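Local structure of esterase (Staphylococcus aureus subsp. aureus USA300_TCH1516, 3D7R) at residues V166-D171 with N194-I199. The protein is a putative esterase of the alpha/beta hydrolase fold, probably hydrolysing ester bonds of a substrate that remains to be identified. Numbering follows the deposited sequence.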
loop_
_atom_site.group_PDB
_atom_site.type_symbol
_atom_site.label_atom_id
_atom_site.label_comp_id
_atom_site.label_asym_id
_atom_site.label_seq_id
_atom_site.Cartn_x
_atom_site.Cartn_y
_atom_site.Cartn_z
ATOM N N VAL A 166 12.075 -7.094 10.070
ATOM C CA VAL A 166 11.322 -6.749 8.876
ATOM C C VAL A 166 10.022 -6.069 9.294
ATOM O O VAL A 166 9.312 -6.545 10.198
ATOM C CB VAL A 166 11.023 -7.999 8.003
ATOM C CG1 VAL A 166 10.206 -7.613 6.764
ATOM C CG2 VAL A 166 12.340 -8.675 7.576
ATOM N N VAL A 167 9.730 -4.952 8.645
ATOM C CA VAL A 167 8.470 -4.247 8.832
ATOM C C VAL A 167 7.776 -4.306 7.473
ATOM O O VAL A 167 8.442 -4.235 6.433
ATOM C CB VAL A 167 8.729 -2.786 9.293
ATOM C CG1 VAL A 167 7.496 -1.893 9.135
ATOM C CG2 VAL A 167 9.280 -2.739 10.771
ATOM N N VAL A 168 6.451 -4.457 7.471
ATOM C CA VAL A 168 5.685 -4.442 6.215
ATOM C C VAL A 168 4.911 -3.120 6.154
ATOM O O VAL A 168 4.379 -2.674 7.162
ATOM C CB VAL A 168 4.741 -5.678 6.063
ATOM C CG1 VAL A 168 3.902 -5.585 4.769
ATOM C CG2 VAL A 168 5.559 -7.000 6.067
HETATM N N MSE A 169 4.904 -2.479 4.984
HETATM C CA MSE A 169 4.247 -1.193 4.799
HETATM C C MSE A 169 3.618 -1.152 3.405
HETATM O O MSE A 169 4.136 -1.758 2.476
HETATM C CB MSE A 169 5.298 -0.086 4.904
HETATM C CG MSE A 169 4.755 1.324 4.801
HETATM SE SE MSE A 169 6.173 2.649 5.120
HETATM C CE MSE A 169 6.813 2.029 6.851
ATOM N N GLY A 170 2.504 -0.446 3.260
ATOM C CA GLY A 170 1.887 -0.272 1.942
ATOM C C GLY A 170 0.897 0.872 1.962
ATOM O O GLY A 170 0.391 1.228 3.032
ATOM N N ASP A 171 0.586 1.405 0.784
ATOM C CA ASP A 171 -0.319 2.543 0.676
ATOM C C ASP A 171 -1.426 2.214 -0.310
ATOM O O ASP A 171 -1.182 1.502 -1.284
ATOM C CB ASP A 171 0.431 3.818 0.227
ATOM C CG ASP A 171 0.891 3.754 -1.244
ATOM O OD1 ASP A 171 1.855 3.024 -1.538
ATOM O OD2 ASP A 171 0.292 4.452 -2.103
ATOM N N ASN A 194 7.843 -7.350 12.466
ATOM C CA ASN A 194 7.832 -6.654 13.754
ATOM C C ASN A 194 6.669 -5.661 13.848
ATOM O O ASN A 194 6.091 -5.445 14.923
ATOM C CB ASN A 194 9.162 -5.904 13.894
ATOM C CG ASN A 194 9.314 -5.225 15.238
ATOM O OD1 ASN A 194 9.413 -3.995 15.316
ATOM N ND2 ASN A 194 9.332 -6.020 16.308
ATOM N N LYS A 195 6.348 -5.029 12.718
ATOM C CA LYS A 195 5.279 -4.027 12.690
ATOM C C LYS A 195 4.628 -4.013 11.323
ATOM O O LYS A 195 5.242 -4.441 10.343
ATOM C CB LYS A 195 5.823 -2.615 13.008
ATOM C CG LYS A 195 6.362 -2.420 14.437
ATOM C CD LYS A 195 6.965 -0.991 14.621
ATOM C CE LYS A 195 7.440 -0.787 16.077
ATOM N NZ LYS A 195 8.806 -1.385 16.258
ATOM N N LEU A 196 3.395 -3.499 11.258
ATOM C CA LEU A 196 2.663 -3.337 9.986
ATOM C C LEU A 196 2.179 -1.893 9.820
ATOM O O LEU A 196 1.491 -1.363 10.709
ATOM C CB LEU A 196 1.457 -4.295 9.911
ATOM C CG LEU A 196 0.498 -4.138 8.705
ATOM C CD1 LEU A 196 1.265 -4.341 7.378
ATOM C CD2 LEU A 196 -0.668 -5.134 8.839
ATOM N N TYR A 197 2.553 -1.258 8.704
ATOM C CA TYR A 197 2.195 0.155 8.451
ATOM C C TYR A 197 1.213 0.225 7.297
ATOM O O TYR A 197 1.446 -0.383 6.250
ATOM C CB TYR A 197 3.448 1.006 8.152
ATOM C CG TYR A 197 4.180 1.421 9.401
ATOM C CD1 TYR A 197 4.030 2.707 9.938
ATOM C CD2 TYR A 197 5.015 0.513 10.065
ATOM C CE1 TYR A 197 4.695 3.071 11.128
ATOM C CE2 TYR A 197 5.692 0.868 11.242
ATOM C CZ TYR A 197 5.523 2.147 11.759
ATOM O OH TYR A 197 6.171 2.470 12.923
ATOM N N LEU A 198 0.110 0.947 7.500
ATOM C CA LEU A 198 -0.926 1.078 6.476
ATOM C C LEU A 198 -1.147 2.543 6.171
ATOM O O LEU A 198 -1.481 3.322 7.072
ATOM C CB LEU A 198 -2.239 0.446 6.962
ATOM C CG LEU A 198 -2.221 -1.021 7.430
ATOM C CD1 LEU A 198 -3.646 -1.486 7.806
ATOM C CD2 LEU A 198 -1.638 -1.942 6.356
ATOM N N ILE A 199 -0.946 2.938 4.916
ATOM C CA ILE A 199 -1.175 4.329 4.504
ATOM C C ILE A 199 -2.406 4.400 3.584
ATOM O O ILE A 199 -2.403 3.863 2.470
ATOM C CB ILE A 199 0.073 4.961 3.798
ATOM C CG1 ILE A 199 1.314 4.906 4.701
ATOM C CG2 ILE A 199 -0.228 6.409 3.325
ATOM C CD1 ILE A 199 2.659 5.025 3.950
#
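Strands 166-171 and 195-199 pair as adjacent parallel strands in the buried centre of the alpha/beta hydrolase sheet, the axes of these short segments approaching to 4.7 Å at 11°. Five backbone hydrogen bonds support this, donated alternately by the two segments from Asn194 N, just ahead of the second strand, to Val166 O at one end to Ile199 N to Gly170 O (2.9 Å) at the other. Tyr197 N to Val168 O is short (2.8 Å) and lies in the carbonyl plane, whereas Gly170 N meets Tyr197 O at 3.2 Å, tilted 29° from the plane of the Tyr197 carbonyl. On one face, Val167 CG1 lies 3.6 Å from Tyr197 CD2, approaching the ring obliquely. The bent end of selenomethionine Met169 (chi3 -54°) turns its CE back to 3.7 Å from Tyr197 CG, while its CG packs on Tyr197 CB. On the other face, Val168 CG1 touches Leu196 CD1 (3.9 Å), and both residues rest on Ala178 of helix 173-187, the helix of the beta-alpha-beta crossover that links the two strands. Helix 305-318 covers the Met169 and Tyr197 face through Ile314, and its Ser317 hydrogen-bonds Tyr197 OH; strands 98-102 and 259-264 flank the pair, the latter stacking Tyr260 on the Tyr197 ring.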